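Aquaporin AqpM (Methanothermobacter marburgensis str. Marburg, PDB 2F2B) forms a homotetrameric membrane channel that lets water pass in either direction under osmotic drive and also admits some glycerol transiently. Local coordinates at residues M1-L4 and T5-C8; A122-G125 and A126-G130; L148-V151 and V152-L156; G176-I179 and G180-A184. All blocks are in the same frame, centred on the assembly; numbering follows the deposited sequence.

Contact 1. Residues M1-L4 and T5-C8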
ATOM      1  N   MET A   1     -13.527 -16.586  26.586  1.00 40.82           N
ATOM      2  CA  MET A   1     -13.883 -15.739  27.759  1.00 39.73           C
ATOM      3  C   MET A   1     -15.138 -14.917  27.486  1.00 36.68           C
ATOM      4  O   MET A   1     -15.973 -14.736  28.370  1.00 37.57           O
ATOM      5  CB  MET A   1     -12.721 -14.806  28.108  1.00 42.98           C
ATOM      6  CG  MET A   1     -11.483 -15.523  28.625  1.00 46.41           C
ATOM      7  SD  MET A   1     -11.731 -16.264  30.254  1.00 51.85           S
ATOM      8  CE  MET A   1     -10.826 -15.119  31.289  1.00 50.17           C
ATOM      9  N   VAL A   2     -15.267 -14.419  26.261  1.00 32.85           N
ATOM     10  CA  VAL A   2     -16.430 -13.625  25.881  1.00 28.74           C
ATOM     11  C   VAL A   2     -17.586 -14.563  25.539  1.00 26.14           C
ATOM     12  O   VAL A   2     -17.386 -15.595  24.896  1.00 25.64           O
ATOM     13  CB  VAL A   2     -16.117 -12.725  24.660  1.00 27.86           C
ATOM     14  CG1 VAL A   2     -17.337 -11.912  24.277  1.00 26.45           C
ATOM     15  CG2 VAL A   2     -14.952 -11.802  24.987  1.00 28.34           C
ATOM     16  N   SER A   3     -18.792 -14.206  25.973  1.00 23.54           N
ATOM     17  CA  SER A   3     -19.971 -15.032  25.716  1.00 22.20           C
ATOM     18  C   SER A   3     -20.212 -15.218  24.225  1.00 22.01           C
ATOM     19  O   SER A   3     -19.794 -14.390  23.410  1.00 20.80           O
ATOM     20  CB  SER A   3     -21.218 -14.406  26.343  1.00 21.72           C
ATOM     21  OG  SER A   3     -21.622 -13.242  25.637  1.00 22.46           O
ATOM     22  N   LEU A   4     -20.904 -16.299  23.878  1.00 20.10           N
ATOM     23  CA  LEU A   4     -21.214 -16.595  22.484  1.00 19.41           C
ATOM     24  C   LEU A   4     -22.108 -15.507  21.899  1.00 19.40           C
ATOM     25  O   LEU A   4     -22.003 -15.174  20.719  1.00 17.80           O
ATOM     26  CB  LEU A   4     -21.906 -17.958  22.371  1.00 19.84           C
ATOM     27  CG  LEU A   4     -22.265 -18.462  20.968  1.00 20.90           C
ATOM     28  CD1 LEU A   4     -21.019 -18.513  20.088  1.00 18.72           C
ATOM     29  CD2 LEU A   4     -22.891 -19.852  21.074  1.00 20.81           C
ATOM     30  N   THR A   5     -22.993 -14.953  22.724  1.00 18.74           N
ATOM     31  CA  THR A   5     -23.882 -13.893  22.265  1.00 19.98           C
ATOM     32  C   THR A   5     -23.067 -12.689  21.792  1.00 18.24           C
ATOM     33  O   THR A   5     -23.289 -12.172  20.698  1.00 18.91           O
ATOM     34  CB  THR A   5     -24.842 -13.437  23.388  1.00 21.28           C
ATOM     35  OG1 THR A   5     -25.759 -14.497  23.686  1.00 24.10           O
ATOM     36  CG2 THR A   5     -25.627 -12.205  22.957  1.00 22.42           C
ATOM     37  N   LYS A   6     -22.122 -12.253  22.615  1.00 17.87           N
ATOM     38  CA  LYS A   6     -21.285 -11.113  22.260  1.00 18.16           C
ATOM     39  C   LYS A   6     -20.345 -11.444  21.104  1.00 18.31           C
ATOM     40  O   LYS A   6     -20.047 -10.582  20.272  1.00 16.83           O
ATOM     41  CB  LYS A   6     -20.492 -10.648  23.481  1.00 19.83           C
ATOM     42  CG  LYS A   6     -21.367  -9.938  24.509  1.00 20.90           C
ATOM     43  CD  LYS A   6     -20.585  -9.545  25.747  1.00 23.82           C
ATOM     44  CE  LYS A   6     -21.453  -8.723  26.691  1.00 25.50           C
ATOM     45  NZ  LYS A   6     -20.728  -8.376  27.943  1.00 28.08           N
ATOM     46  N   ARG A   7     -19.881 -12.687  21.047  1.00 15.89           N
ATOM     47  CA  ARG A   7     -18.990 -13.096  19.970  1.00 16.11           C
ATOM     48  C   ARG A   7     -19.736 -13.132  18.639  1.00 15.94           C
ATOM     49  O   ARG A   7     -19.168 -12.803  17.597  1.00 15.09           O
ATOM     50  CB  ARG A   7     -18.353 -14.451  20.291  1.00 15.60           C
ATOM     51  CG  ARG A   7     -17.244 -14.329  21.330  1.00 17.02           C
ATOM     52  CD  ARG A   7     -16.466 -15.615  21.510  1.00 18.08           C
ATOM     53  NE  ARG A   7     -17.215 -16.623  22.256  1.00 19.52           N
ATOM     54  CZ  ARG A   7     -17.512 -17.828  21.787  1.00 21.35           C
ATOM     55  NH1 ARG A   7     -17.126 -18.177  20.566  1.00 19.88           N
ATOM     56  NH2 ARG A   7     -18.178 -18.694  22.544  1.00 19.93           N
ATOM     57  N   CYS A   8     -21.009 -13.515  18.669  1.00 15.44           N
ATOM     58  CA  CYS A   8     -21.805 -13.541  17.447  1.00 15.50           C
ATOM     59  C   CYS A   8     -22.094 -12.108  17.004  1.00 15.09           C
ATOM     60  O   CYS A   8     -22.130 -11.815  15.808  1.00 13.62           O
ATOM     61  CB  CYS A   8     -23.111 -14.309  17.663  1.00 17.00           C
ATOM     62  SG  CYS A   8     -22.903 -16.107  17.624  1.00 20.47           S
TER
HETATM   63  O   HOH W   1     -17.696 -18.174  25.490  1.00 33.55           O
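Val2 and Ser3 have extended backbones and lead straight into helix 4-33, whose first turn is closed when Arg7 N donates to Ser3 O (2.9 Å) and Cys8 N to Leu4 O (2.8 Å). Ser3 is short enough for its own hydroxyl to receive the amide of Lys6: N to OG measures 3.2 Å, nearly straight at 166°. Arginine at position 7 can fold back over this start. Its chain bends at chi3 (-74°), bringing NE to Val2 O at 2.8 Å; the oxygen lies close to the guanidinium plane, whereas NE stands above the carbonyl plane. A water bridges Val2 O and Arg7 NH2, so two donors grip this carbonyl. Leu4 CA covers one guanidinium face, and Leu4 CD1 lies 3.8 Å from Arg7 NH2 and 3.9 Å from Cys8 SG. Val2 CG1 presses tightly on Lys6 CB (3.5 Å), their side chains crossing at about a right angle. Beyond the turn, Arg7 forms a salt bridge with Glu99, while Lys6 NZ bonds to Ser245 and Tyr242 of the second subunit. The arrangement is a serine N-cap at the start of the first transmembrane helix.

Contact 2. Residues A122-G125 and A126-G130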
ATOM      1  N   ALA A 122     -24.944   5.041  -0.612  1.00 16.40           N
ATOM      2  CA  ALA A 122     -24.538   5.316  -1.984  1.00 16.36           C
ATOM      3  C   ALA A 122     -25.655   5.592  -2.979  1.00 16.68           C
ATOM      4  O   ALA A 122     -25.420   6.218  -4.009  1.00 17.25           O
ATOM      5  CB  ALA A 122     -23.669   4.168  -2.498  1.00 14.91           C
ATOM      6  N   GLY A 123     -26.860   5.120  -2.680  1.00 17.60           N
ATOM      7  CA  GLY A 123     -27.970   5.327  -3.591  1.00 18.47           C
ATOM      8  C   GLY A 123     -28.235   4.084  -4.421  1.00 18.95           C
ATOM      9  O   GLY A 123     -27.399   3.180  -4.487  1.00 17.43           O
ATOM     10  N   ILE A 124     -29.394   4.043  -5.071  1.00 18.72           N
ATOM     11  CA  ILE A 124     -29.777   2.889  -5.879  1.00 18.85           C
ATOM     12  C   ILE A 124     -28.751   2.505  -6.946  1.00 17.02           C
ATOM     13  O   ILE A 124     -28.631   1.332  -7.304  1.00 16.82           O
ATOM     14  CB  ILE A 124     -31.152   3.122  -6.556  1.00 20.41           C
ATOM     15  CG1 ILE A 124     -31.653   1.814  -7.175  1.00 20.63           C
ATOM     16  CG2 ILE A 124     -31.038   4.206  -7.615  1.00 20.52           C
ATOM     17  CD1 ILE A 124     -31.913   0.715  -6.154  1.00 21.84           C
ATOM     18  N   GLY A 125     -28.004   3.487  -7.444  1.00 16.01           N
ATOM     19  CA  GLY A 125     -26.999   3.212  -8.458  1.00 15.76           C
ATOM     20  C   GLY A 125     -25.929   2.227  -8.012  1.00 15.02           C
ATOM     21  O   GLY A 125     -25.292   1.568  -8.840  1.00 16.33           O
ATOM     22  N   ALA A 126     -25.724   2.115  -6.704  1.00 15.57           N
ATOM     23  CA  ALA A 126     -24.722   1.190  -6.180  1.00 14.80           C
ATOM     24  C   ALA A 126     -25.095  -0.239  -6.559  1.00 15.79           C
ATOM     25  O   ALA A 126     -24.234  -1.113  -6.658  1.00 13.66           O
ATOM     26  CB  ALA A 126     -24.628   1.324  -4.666  1.00 14.69           C
ATOM     27  N   ALA A 127     -26.388  -0.472  -6.773  1.00 15.66           N
ATOM     28  CA  ALA A 127     -26.874  -1.792  -7.140  1.00 17.04           C
ATOM     29  C   ALA A 127     -27.143  -1.913  -8.640  1.00 17.05           C
ATOM     30  O   ALA A 127     -26.709  -2.873  -9.273  1.00 17.18           O
ATOM     31  CB  ALA A 127     -28.144  -2.119  -6.351  1.00 17.07           C
ATOM     32  N   THR A 128     -27.844  -0.936  -9.209  1.00 17.92           N
ATOM     33  CA  THR A 128     -28.175  -0.980 -10.632  1.00 19.33           C
ATOM     34  C   THR A 128     -26.974  -0.794 -11.553  1.00 19.44           C
ATOM     35  O   THR A 128     -26.961  -1.307 -12.670  1.00 19.40           O
ATOM     36  CB  THR A 128     -29.264   0.066 -10.995  1.00 20.40           C
ATOM     37  OG1 THR A 128     -28.809   1.386 -10.672  1.00 20.80           O
ATOM     38  CG2 THR A 128     -30.549  -0.228 -10.234  1.00 20.54           C
ATOM     39  N   VAL A 129     -25.965  -0.062 -11.085  1.00 17.62           N
ATOM     40  CA  VAL A 129     -24.760   0.170 -11.873  1.00 17.30           C
ATOM     41  C   VAL A 129     -23.580  -0.607 -11.277  1.00 17.14           C
ATOM     42  O   VAL A 129     -22.841  -1.283 -11.995  1.00 17.11           O
ATOM     43  CB  VAL A 129     -24.405   1.679 -11.921  1.00 18.47           C
ATOM     44  CG1 VAL A 129     -23.088   1.891 -12.660  1.00 18.46           C
ATOM     45  CG2 VAL A 129     -25.522   2.451 -12.609  1.00 19.14           C
ATOM     46  N   GLY A 130     -23.429  -0.524  -9.958  1.00 17.12           N
ATOM     47  CA  GLY A 130     -22.329  -1.206  -9.293  1.00 16.67           C
ATOM     48  C   GLY A 130     -22.568  -2.646  -8.870  1.00 17.06           C
ATOM     49  O   GLY A 130     -21.627  -3.330  -8.465  1.00 16.37           O
TER
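The peptide carbonyls of Ile124 and Gly125 are the flat groups that meet the residues following them. In the plane of the Ile124 carbonyl lies Thr128 N, 3.1 Å from Ile124 O and bonded almost straight (172°); Ala127 N reaches the same oxygen at 2.9 Å from above that plane. Gly125 O is likewise shared: Gly130 N sits in its carbonyl plane at 3.0 Å, and Val129 N, at 2.9 Å, is tilted from it. Acceptors three, four and five residues back are thus mixed within one short turn. A further three-residue bond, from Ala126 N to Gly123 O (3.0 Å), starts it.

Gly123, the first residue beyond helix 100-122, has a phi of 100°, a conformation in which a side chain would jam against the preceding carbonyl oxygen; glycine suits the place for that reason. Thr128 OG1 lies between its backbone N and carbonyl carbon (chi1 59°), a rotation that brings the hydroxyl 3.4 Å from Gly125 CA and gives a weak bond to Ile124 O. Its methyl CG2 meets Ile124 CG1, the two side chains crossing at about a right angle. On the inner side the small Ala122 and Ala126 touch through their CB atoms, 3.7 Å apart.

This turn follows the end of helix 100-122 at the predicted extracellular side. Ala126 rests on Phe118 of that helix and Ala127 on Leu119, while Ala127 also touches Asp210 and Ala214 of helix 200-214, and Ala122 packs on Ile193 of the second subunit.

Contact 3. Residues L148-V151 and V152-L156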
ATOM      1  N   LEU A 148     -12.238 -22.974  -9.612  1.00 13.91           N
ATOM      2  CA  LEU A 148     -10.818 -23.218  -9.383  1.00 14.28           C
ATOM      3  C   LEU A 148     -10.151 -21.980  -8.786  1.00 14.32           C
ATOM      4  O   LEU A 148      -9.313 -22.091  -7.896  1.00 14.31           O
ATOM      5  CB  LEU A 148     -10.123 -23.615 -10.694  1.00 14.66           C
ATOM      6  CG  LEU A 148      -8.622 -23.930 -10.621  1.00 15.68           C
ATOM      7  CD1 LEU A 148      -8.364 -25.053  -9.629  1.00 16.51           C
ATOM      8  CD2 LEU A 148      -8.118 -24.318 -12.010  1.00 18.32           C
ATOM      9  N   ALA A 149     -10.532 -20.801  -9.271  1.00 13.40           N
ATOM     10  CA  ALA A 149      -9.967 -19.552  -8.763  1.00 13.75           C
ATOM     11  C   ALA A 149     -10.283 -19.377  -7.279  1.00 13.58           C
ATOM     12  O   ALA A 149      -9.410 -19.012  -6.486  1.00 13.53           O
ATOM     13  CB  ALA A 149     -10.514 -18.366  -9.560  1.00 12.66           C
ATOM     14  N   GLU A 150     -11.530 -19.643  -6.899  1.00 12.50           N
ATOM     15  CA  GLU A 150     -11.933 -19.509  -5.502  1.00 10.99           C
ATOM     16  C   GLU A 150     -11.209 -20.519  -4.609  1.00 11.23           C
ATOM     17  O   GLU A 150     -10.868 -20.213  -3.467  1.00 10.92           O
ATOM     18  CB  GLU A 150     -13.452 -19.656  -5.373  1.00 13.44           C
ATOM     19  CG  GLU A 150     -14.223 -18.490  -5.999  1.00 14.04           C
ATOM     20  CD  GLU A 150     -14.038 -17.175  -5.240  1.00 15.85           C
ATOM     21  OE1 GLU A 150     -14.052 -16.098  -5.883  1.00 15.17           O
ATOM     22  OE2 GLU A 150     -13.893 -17.216  -3.999  1.00 16.27           O
ATOM     23  N   VAL A 151     -10.968 -21.723  -5.120  1.00  9.90           N
ATOM     24  CA  VAL A 151     -10.252 -22.720  -4.329  1.00 10.88           C
ATOM     25  C   VAL A 151      -8.813 -22.269  -4.064  1.00 11.10           C
ATOM     26  O   VAL A 151      -8.350 -22.291  -2.921  1.00 12.39           O
ATOM     27  CB  VAL A 151     -10.208 -24.098  -5.039  1.00 11.99           C
ATOM     28  CG1 VAL A 151      -9.274 -25.049  -4.278  1.00 12.19           C
ATOM     29  CG2 VAL A 151     -11.602 -24.695  -5.100  1.00 12.81           C
ATOM     30  N   VAL A 152      -8.106 -21.861  -5.116  1.00 10.04           N
ATOM     31  CA  VAL A 152      -6.714 -21.429  -4.967  1.00 11.22           C
ATOM     32  C   VAL A 152      -6.615 -20.173  -4.103  1.00  9.65           C
ATOM     33  O   VAL A 152      -5.762 -20.080  -3.217  1.00  9.61           O
ATOM     34  CB  VAL A 152      -6.059 -21.164  -6.347  1.00 11.54           C
ATOM     35  CG1 VAL A 152      -4.597 -20.743  -6.163  1.00 12.84           C
ATOM     36  CG2 VAL A 152      -6.134 -22.427  -7.205  1.00 12.36           C
ATOM     37  N   GLY A 153      -7.493 -19.210  -4.357  1.00 10.37           N
ATOM     38  CA  GLY A 153      -7.480 -17.986  -3.576  1.00 11.04           C
ATOM     39  C   GLY A 153      -7.753 -18.223  -2.099  1.00 11.16           C
ATOM     40  O   GLY A 153      -7.052 -17.695  -1.239  1.00  9.74           O
ATOM     41  N   THR A 154      -8.764 -19.030  -1.788  1.00  9.91           N
ATOM     42  CA  THR A 154      -9.087 -19.279  -0.391  1.00 10.29           C
ATOM     43  C   THR A 154      -8.027 -20.160   0.267  1.00  9.90           C
ATOM     44  O   THR A 154      -7.827 -20.096   1.478  1.00 10.34           O
ATOM     45  CB  THR A 154     -10.486 -19.914  -0.244  1.00 11.20           C
ATOM     46  OG1 THR A 154     -11.432 -19.165  -1.024  1.00 10.17           O
ATOM     47  CG2 THR A 154     -10.932 -19.870   1.214  1.00 11.84           C
ATOM     48  N   PHE A 155      -7.344 -20.977  -0.533  1.00 10.12           N
ATOM     49  CA  PHE A 155      -6.276 -21.821  -0.008  1.00 10.88           C
ATOM     50  C   PHE A 155      -5.185 -20.903   0.550  1.00 10.27           C
ATOM     51  O   PHE A 155      -4.711 -21.094   1.672  1.00 10.09           O
ATOM     52  CB  PHE A 155      -5.689 -22.701  -1.121  1.00 12.01           C
ATOM     53  CG  PHE A 155      -4.536 -23.563  -0.675  1.00 13.57           C
ATOM     54  CD1 PHE A 155      -4.754 -24.858  -0.207  1.00 15.74           C
ATOM     55  CD2 PHE A 155      -3.233 -23.077  -0.716  1.00 16.08           C
ATOM     56  CE1 PHE A 155      -3.684 -25.658   0.213  1.00 17.43           C
ATOM     57  CE2 PHE A 155      -2.157 -23.867  -0.297  1.00 17.29           C
ATOM     58  CZ  PHE A 155      -2.386 -25.160   0.167  1.00 17.67           C
ATOM     59  N   LEU A 156      -4.783 -19.901  -0.230  1.00 10.06           N
ATOM     60  CA  LEU A 156      -3.747 -18.976   0.234  1.00  8.84           C
ATOM     61  C   LEU A 156      -4.204 -18.241   1.489  1.00  9.33           C
ATOM     62  O   LEU A 156      -3.447 -18.113   2.454  1.00  7.80           O
ATOM     63  CB  LEU A 156      -3.389 -17.954  -0.852  1.00  9.27           C
ATOM     64  CG  LEU A 156      -2.368 -16.899  -0.398  1.00  8.27           C
ATOM     65  CD1 LEU A 156      -1.087 -17.588   0.063  1.00  8.62           C
ATOM     66  CD2 LEU A 156      -2.070 -15.927  -1.532  1.00  8.93           C
TER
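Val152 meets Leu148 one turn back on helix 143-166, its N bonding to Leu148 O at 3.0 Å. Its CG2 lies 3.3 Å from that oxygen, and the same methyl faces Leu148 CD1. Gly153 follows with a regular bond to Ala149 O; having no side chain, it keeps the helix slim at this buried position.

Thr154 gives Glu150 O two bonds. OG1 is turned back along the helix, anti to the carbonyl carbon (chi1 -48°), and donates to Glu150 O at 2.7 Å, while Thr154 N reaches it at 2.9 Å from the opposite face of the carbonyl plane. Threonine suits this buried position, where it touches Pro229 of helix 224-243, because its hydroxyl donates within its own helix. Phe155 N bonds to Val151 O, and its ring leads away from this turn, as does the side chain of Leu156. Apolar residues suit this side of the helix, since Leu148 packs on Cys121, Val152 on Phe20, Phe155 on Ile13 and Leu156 on Phe21, all of the third subunit, while Leu156 also touches Ile186 of helix 175-194.

The carboxylate of Glu150 bonds to Ser194 OG and to the amides of Ser197 and Leu198, just before the second NPA motif at Asn199, and a transmembrane glutamate holding the backbone of a pore-forming loop in this way is a hallmark of the aquaporin fold.

Contact 4. Residues G176-I179 and G180-A184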
ATOM      1  N   GLY A 176      -3.655  -9.444  12.045  1.00 10.14           N
ATOM      2  CA  GLY A 176      -4.599  -8.574  11.363  1.00 10.03           C
ATOM      3  C   GLY A 176      -4.110  -7.968  10.059  1.00  9.68           C
ATOM      4  O   GLY A 176      -4.767  -8.092   9.022  1.00  8.65           O
ATOM      5  N   ILE A 177      -2.951  -7.320  10.098  1.00  7.58           N
ATOM      6  CA  ILE A 177      -2.448  -6.674   8.895  1.00  9.30           C
ATOM      7  C   ILE A 177      -2.037  -7.663   7.808  1.00  8.50           C
ATOM      8  O   ILE A 177      -2.303  -7.432   6.630  1.00  8.61           O
ATOM      9  CB  ILE A 177      -1.278  -5.691   9.223  1.00 10.57           C
ATOM     10  CG1 ILE A 177      -0.931  -4.869   7.973  1.00  9.56           C
ATOM     11  CG2 ILE A 177      -0.055  -6.447   9.724  1.00 10.82           C
ATOM     12  CD1 ILE A 177      -2.101  -4.061   7.434  1.00 13.40           C
ATOM     13  N   ILE A 178      -1.424  -8.781   8.189  1.00  7.92           N
ATOM     14  CA  ILE A 178      -1.009  -9.751   7.183  1.00  9.28           C
ATOM     15  C   ILE A 178      -2.210 -10.409   6.503  1.00  9.13           C
ATOM     16  O   ILE A 178      -2.219 -10.584   5.284  1.00 10.02           O
ATOM     17  CB  ILE A 178      -0.086 -10.827   7.804  1.00 10.42           C
ATOM     18  CG1 ILE A 178       1.186 -10.151   8.336  1.00  9.78           C
ATOM     19  CG2 ILE A 178       0.255 -11.900   6.775  1.00 11.25           C
ATOM     20  CD1 ILE A 178       1.852  -9.183   7.337  1.00 10.82           C
ATOM     21  N   ILE A 179      -3.225 -10.771   7.282  1.00  9.07           N
ATOM     22  CA  ILE A 179      -4.409 -11.392   6.703  1.00  8.73           C
ATOM     23  C   ILE A 179      -5.101 -10.413   5.750  1.00  8.72           C
ATOM     24  O   ILE A 179      -5.488 -10.784   4.639  1.00  9.40           O
ATOM     25  CB  ILE A 179      -5.388 -11.857   7.810  1.00  8.62           C
ATOM     26  CG1 ILE A 179      -4.750 -13.008   8.596  1.00  9.45           C
ATOM     27  CG2 ILE A 179      -6.711 -12.312   7.193  1.00 10.10           C
ATOM     28  CD1 ILE A 179      -5.533 -13.438   9.832  1.00  7.96           C
ATOM     29  N   GLY A 180      -5.238  -9.161   6.173  1.00  7.81           N
ATOM     30  CA  GLY A 180      -5.873  -8.173   5.317  1.00  9.49           C
ATOM     31  C   GLY A 180      -5.119  -7.936   4.016  1.00  8.32           C
ATOM     32  O   GLY A 180      -5.720  -7.892   2.938  1.00  8.47           O
ATOM     33  N   LEU A 181      -3.799  -7.776   4.098  1.00  8.97           N
ATOM     34  CA  LEU A 181      -3.013  -7.537   2.894  1.00  8.75           C
ATOM     35  C   LEU A 181      -3.013  -8.761   1.979  1.00  8.29           C
ATOM     36  O   LEU A 181      -2.977  -8.631   0.759  1.00  7.85           O
ATOM     37  CB  LEU A 181      -1.577  -7.137   3.260  1.00  9.02           C
ATOM     38  CG  LEU A 181      -1.457  -5.801   4.003  1.00  9.45           C
ATOM     39  CD1 LEU A 181       0.009  -5.514   4.305  1.00  9.24           C
ATOM     40  CD2 LEU A 181      -2.060  -4.669   3.153  1.00 10.54           C
ATOM     41  N   THR A 182      -3.070  -9.952   2.566  1.00  7.91           N
ATOM     42  CA  THR A 182      -3.102 -11.164   1.755  1.00  7.90           C
ATOM     43  C   THR A 182      -4.380 -11.161   0.913  1.00  7.99           C
ATOM     44  O   THR A 182      -4.355 -11.487  -0.273  1.00  8.37           O
ATOM     45  CB  THR A 182      -3.043 -12.416   2.644  1.00  8.12           C
ATOM     46  OG1 THR A 182      -1.800 -12.422   3.352  1.00 10.52           O
ATOM     47  CG2 THR A 182      -3.129 -13.685   1.798  1.00  9.19           C
ATOM     48  N   VAL A 183      -5.494 -10.774   1.526  1.00  7.95           N
ATOM     49  CA  VAL A 183      -6.756 -10.705   0.799  1.00  7.54           C
ATOM     50  C   VAL A 183      -6.647  -9.656  -0.311  1.00  7.77           C
ATOM     51  O   VAL A 183      -7.095  -9.886  -1.433  1.00  7.00           O
ATOM     52  CB  VAL A 183      -7.939 -10.349   1.738  1.00  7.99           C
ATOM     53  CG1 VAL A 183      -9.188 -10.021   0.915  1.00  9.57           C
ATOM     54  CG2 VAL A 183      -8.235 -11.526   2.663  1.00  8.45           C
ATOM     55  N   ALA A 184      -6.037  -8.512  -0.006  1.00  7.94           N
ATOM     56  CA  ALA A 184      -5.884  -7.456  -1.013  1.00  7.82           C
ATOM     57  C   ALA A 184      -5.131  -7.993  -2.230  1.00  8.65           C
ATOM     58  O   ALA A 184      -5.502  -7.719  -3.374  1.00  7.96           O
ATOM     59  CB  ALA A 184      -5.138  -6.252  -0.420  1.00  7.30           C
TER
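Helix 175-194 is one of the transmembrane helices of the aquaporin fold, and the turn where Ile177 meets Leu181 lies wholly buried where subunits come together. Across the turn the two side chains cross obliquely. Ile177 CG1 lies 3.8 Å from Leu181 CD1, and Ile177 CD1 is 3.9 Å from Leu181 CG. The isoleucine gets there because its CG1 is anti to the backbone N (chi1 -171°) and reaches along the helix. Leu181 CG in turn leans on Ile177 O at 3.2 Å, beside the bond that Leu181 N makes to the same oxygen.

The pair also extends between chains: Leu181 packs on Ile177 of the third subunit and Ile177 on Leu181 of the second. Each subunit thus meets two neighbours through these residues, consistent with an apolar ring around the centre of the homotetramer. Bulky aliphatic side chains suit such a buried, apolar meeting place.

Ile178 O serves another side of the helix. It accepts from Thr182 N at 2.9 Å and from Thr182 OG1 at 2.7 Å, which come from opposite faces of the carbonyl plane, the hydroxyl standing above that plane. With its donor used within the helix, Thr182 can be buried against Thr160 of helix 143-166 and Ala68 of the third subunit. Gly180 N bonds to Gly176 O at 3.1 Å; lacking side chains, these two glycines one turn apart keep their side of the helix slim. Val183 N bonds to Ile179 O, while the Ile179 side chain reaches Ile70 and Ile161.

How the contacts relate
All four contacts are local and come in series, so none nests within or crosses another, and each closes only a turn. From the N terminus, contact 1 opens helix 4-33 on the predicted cytoplasmic side. Contact 2 follows the end of helix 100-122 on the predicted extracellular side, about 35 Å away between centres; both reach the second subunit. Contact 3 then lies on helix 143-166, on the opposite side of the chain's centre from contact 2, and contact 4 on the next helix, 175-194. These last two touch directly, Leu156 CG lying 4.0 Å from Thr182 CG2, which ties neighbouring membrane helices together, and both also pack on the third subunit.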